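Local coordinates for gamma-glutamyltranspeptidase (PDB 5HFT), which catalyses the conversion of oxamate to oxalate in the uric acid degradation pathway and belongs to the gamma-glutamyltransferase family, at residues His73-Ile85 / Thr126-Leu138. Sequence-based numbering, arbitrary orientation.
Sequences HMNGLGGDGFWLI and TVAGTVSGWVEAL
Ala137 lays its methyl CB over one face of the Trp83 indole, a CH-pi contact 3.6 Å from the centroid of the six-membered ring and only 7° off its normal. The same indole turns its edge to Trp134, whose CD1 lies near the ring plane, and the two tryptophan side chains cross at about a right angle. Farther along, Leu77 brings CD2 against CH2 at the outer end of the Trp134 indole. Here a helix rests on a strand where glycines bring the backbones together: Gly81 and Thr130 have CA atoms 4.2 Å apart, and Gly81, having no side chain, lets Thr130 CG2 lie against its CA. Gly133 passes close to Trp83 NE1 with its backbone, its carbonyl carbon 3.8 Å away.

At the polar edge, Gly79 O receives a nearly straight bond from Thr130 N (3.0 Å, 176°) on an in-plane lone pair. With chi1 at 37°, Thr130 OG1 comes back over the same carbonyl and donates from above its plane (3.2 Å). Asp80 OD1 accepts from Gly129 N at 2.8 Å, tying the start of the strand to the approach to the helix; Gly99 N also binds this oxygen, while OD2 meets a basic side chain of a neighbouring chain.

Helix 56-70 packs against both tryptophans, strand 93-97 pairs antiparallel with strand 80-86, and a strand of the neighbouring chain carries the sheet across the interface, consistent with the alpha-beta-beta-alpha fold of N-terminal nucleophile hydrolases.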
# COMPACT_ATOMS: atom_id res chain seq x y z
N HIS A 73 10.93 7.32 -2.18
CA HIS A 73 10.50 7.78 -3.50
C HIS A 73 9.21 7.14 -3.93
O HIS A 73 8.60 7.61 -4.89
CB HIS A 73 11.57 7.47 -4.56
CG HIS A 73 11.90 6.02 -4.67
ND1 HIS A 73 12.47 5.30 -3.65
CD2 HIS A 73 11.76 5.15 -5.71
CE1 HIS A 73 12.67 4.06 -4.04
NE2 HIS A 73 12.25 3.94 -5.28
N MET A 74 8.84 6.03 -3.29
CA MET A 74 7.66 5.25 -3.63
C MET A 74 6.53 5.37 -2.61
O MET A 74 5.41 4.92 -2.90
CB MET A 74 8.01 3.76 -3.75
CG MET A 74 8.72 3.32 -5.01
SD MET A 74 8.95 1.53 -4.93
CE MET A 74 9.02 1.15 -6.68
N ASN A 75 6.79 5.95 -1.44
CA ASN A 75 5.81 6.00 -0.36
C ASN A 75 6.44 6.81 0.76
O ASN A 75 7.64 7.07 0.75
CB ASN A 75 5.43 4.58 0.13
CG ASN A 75 6.42 4.04 1.13
OD1 ASN A 75 6.18 4.02 2.33
ND2 ASN A 75 7.59 3.64 0.64
N GLY A 76 5.62 7.20 1.73
CA GLY A 76 6.13 7.87 2.90
C GLY A 76 5.00 8.52 3.67
O GLY A 76 3.82 8.29 3.40
N LEU A 77 5.39 9.34 4.65
CA LEU A 77 4.44 10.09 5.46
C LEU A 77 3.64 11.09 4.63
O LEU A 77 2.73 11.73 5.17
CB LEU A 77 5.18 10.83 6.59
CG LEU A 77 6.14 10.05 7.53
CD1 LEU A 77 6.35 10.68 8.92
CD2 LEU A 77 5.76 8.61 7.66
N GLY A 78 3.95 11.26 3.36
CA GLY A 78 3.30 12.31 2.60
C GLY A 78 2.26 11.77 1.65
O GLY A 78 1.87 12.44 0.68
N GLY A 79 1.79 10.55 1.93
CA GLY A 79 0.80 9.88 1.10
C GLY A 79 -0.32 9.19 1.84
O GLY A 79 -0.59 9.47 3.02
N ASP A 80 -0.98 8.25 1.17
CA ASP A 80 -2.19 7.61 1.65
C ASP A 80 -1.91 6.15 2.00
O ASP A 80 -0.92 5.58 1.55
CB ASP A 80 -3.29 7.70 0.59
CG ASP A 80 -3.80 9.12 0.41
OD1 ASP A 80 -3.71 9.89 1.39
OD2 ASP A 80 -4.28 9.45 -0.68
N GLY A 81 -2.81 5.56 2.79
CA GLY A 81 -2.62 4.20 3.25
C GLY A 81 -3.93 3.43 3.31
O GLY A 81 -5.02 4.01 3.43
N PHE A 82 -3.81 2.11 3.20
CA PHE A 82 -4.98 1.25 3.09
C PHE A 82 -4.75 -0.04 3.86
O PHE A 82 -3.76 -0.73 3.65
CB PHE A 82 -5.29 0.93 1.62
CG PHE A 82 -5.42 2.17 0.74
CD1 PHE A 82 -4.30 2.81 0.21
CD2 PHE A 82 -6.67 2.68 0.43
CE1 PHE A 82 -4.43 3.93 -0.60
CE2 PHE A 82 -6.81 3.81 -0.39
CZ PHE A 82 -5.69 4.43 -0.90
N TRP A 83 -5.68 -0.36 4.75
CA TRP A 83 -5.59 -1.56 5.57
C TRP A 83 -6.76 -2.49 5.26
O TRP A 83 -7.89 -2.05 5.09
CB TRP A 83 -5.64 -1.24 7.04
CG TRP A 83 -4.61 -0.32 7.50
CD1 TRP A 83 -4.44 1.00 7.14
CD2 TRP A 83 -3.59 -0.61 8.47
NE1 TRP A 83 -3.37 1.53 7.82
CE2 TRP A 83 -2.83 0.56 8.63
CE3 TRP A 83 -3.25 -1.75 9.20
CZ2 TRP A 83 -1.76 0.63 9.51
CZ3 TRP A 83 -2.20 -1.68 10.06
CH2 TRP A 83 -1.46 -0.50 10.21
N LEU A 84 -6.46 -3.78 5.21
CA LEU A 84 -7.44 -4.84 5.37
C LEU A 84 -6.94 -5.67 6.54
O LEU A 84 -5.77 -6.08 6.54
CB LEU A 84 -7.57 -5.68 4.10
CG LEU A 84 -8.80 -6.55 3.96
CD1 LEU A 84 -10.01 -5.69 4.11
CD2 LEU A 84 -8.78 -7.18 2.58
N ILE A 85 -7.76 -5.82 7.56
CA ILE A 85 -7.39 -6.51 8.79
C ILE A 85 -8.33 -7.68 8.99
O ILE A 85 -9.55 -7.52 8.91
CB ILE A 85 -7.42 -5.57 10.00
CG1 ILE A 85 -6.45 -4.41 9.78
CG2 ILE A 85 -7.13 -6.33 11.26
CD1 ILE A 85 -6.45 -3.39 10.89
N THR A 126 -4.30 17.01 -2.52
CA THR A 126 -5.08 16.21 -1.58
C THR A 126 -4.29 15.95 -0.30
O THR A 126 -3.05 15.97 -0.30
CB THR A 126 -5.51 14.86 -2.15
OG1 THR A 126 -4.36 14.03 -2.31
CG2 THR A 126 -6.26 15.01 -3.47
N VAL A 127 -5.03 15.73 0.78
CA VAL A 127 -4.47 15.49 2.11
C VAL A 127 -3.78 14.12 2.18
O VAL A 127 -4.09 13.20 1.40
CB VAL A 127 -5.60 15.61 3.15
CG1 VAL A 127 -5.15 15.20 4.56
CG2 VAL A 127 -6.18 17.01 3.15
N ALA A 128 -2.81 13.99 3.08
CA ALA A 128 -2.03 12.77 3.24
C ALA A 128 -2.62 11.90 4.35
O ALA A 128 -2.72 12.34 5.50
CB ALA A 128 -0.57 13.12 3.54
N GLY A 129 -2.99 10.66 4.02
CA GLY A 129 -3.78 9.88 4.95
C GLY A 129 -3.13 8.82 5.82
O GLY A 129 -3.67 8.54 6.90
N THR A 130 -1.99 8.23 5.41
CA THR A 130 -1.45 7.06 6.11
C THR A 130 -1.43 7.26 7.61
O THR A 130 -1.84 6.38 8.37
CB THR A 130 -0.02 6.71 5.68
OG1 THR A 130 0.78 7.88 5.41
CG2 THR A 130 -0.01 5.74 4.54
N VAL A 131 -0.94 8.41 8.05
CA VAL A 131 -0.75 8.59 9.49
C VAL A 131 -2.07 8.45 10.20
O VAL A 131 -2.15 7.85 11.28
CB VAL A 131 -0.08 9.94 9.77
CG1 VAL A 131 0.16 10.11 11.27
CG2 VAL A 131 1.23 10.03 9.00
N SER A 132 -3.15 8.94 9.58
CA SER A 132 -4.49 8.67 10.11
C SER A 132 -4.82 7.18 10.06
O SER A 132 -5.53 6.67 10.93
CB SER A 132 -5.54 9.51 9.37
OG SER A 132 -5.74 9.09 8.03
N GLY A 133 -4.28 6.44 9.09
CA GLY A 133 -4.46 5.01 9.11
C GLY A 133 -3.74 4.39 10.29
O GLY A 133 -4.28 3.52 10.97
N TRP A 134 -2.53 4.86 10.58
CA TRP A 134 -1.83 4.32 11.74
C TRP A 134 -2.61 4.61 13.02
O TRP A 134 -2.77 3.72 13.86
CB TRP A 134 -0.42 4.89 11.84
CG TRP A 134 0.42 4.85 10.59
CD1 TRP A 134 0.12 4.25 9.39
CD2 TRP A 134 1.65 5.53 10.40
NE1 TRP A 134 1.12 4.48 8.48
CE2 TRP A 134 2.07 5.27 9.08
CE3 TRP A 134 2.45 6.32 11.22
CZ2 TRP A 134 3.26 5.78 8.57
CZ3 TRP A 134 3.63 6.81 10.71
CH2 TRP A 134 4.02 6.55 9.41
N VAL A 135 -3.12 5.83 13.17
CA VAL A 135 -3.79 6.18 14.42
C VAL A 135 -5.05 5.35 14.59
O VAL A 135 -5.35 4.89 15.69
CB VAL A 135 -4.09 7.70 14.52
CG1 VAL A 135 -5.03 8.18 13.46
CG2 VAL A 135 -4.69 8.04 15.87
N GLU A 136 -5.78 5.10 13.49
CA GLU A 136 -7.02 4.31 13.56
C GLU A 136 -6.73 2.83 13.82
O GLU A 136 -7.37 2.20 14.67
CB GLU A 136 -7.83 4.48 12.28
CG GLU A 136 -8.94 3.43 12.15
CD GLU A 136 -10.28 3.90 12.67
OE1 GLU A 136 -10.43 5.14 12.84
OE2 GLU A 136 -11.17 3.06 12.91
N ALA A 137 -5.80 2.25 13.06
CA ALA A 137 -5.46 0.84 13.26
C ALA A 137 -4.99 0.59 14.69
O ALA A 137 -5.26 -0.47 15.27
CB ALA A 137 -4.39 0.41 12.27
N LEU A 138 -4.27 1.55 15.27
CA LEU A 138 -3.76 1.35 16.62
C LEU A 138 -4.89 1.32 17.64
O LEU A 138 -4.88 0.50 18.56
CB LEU A 138 -2.75 2.43 16.98
CG LEU A 138 -1.37 2.30 16.35
CD1 LEU A 138 -0.55 3.56 16.62
CD2 LEU A 138 -0.66 1.03 16.82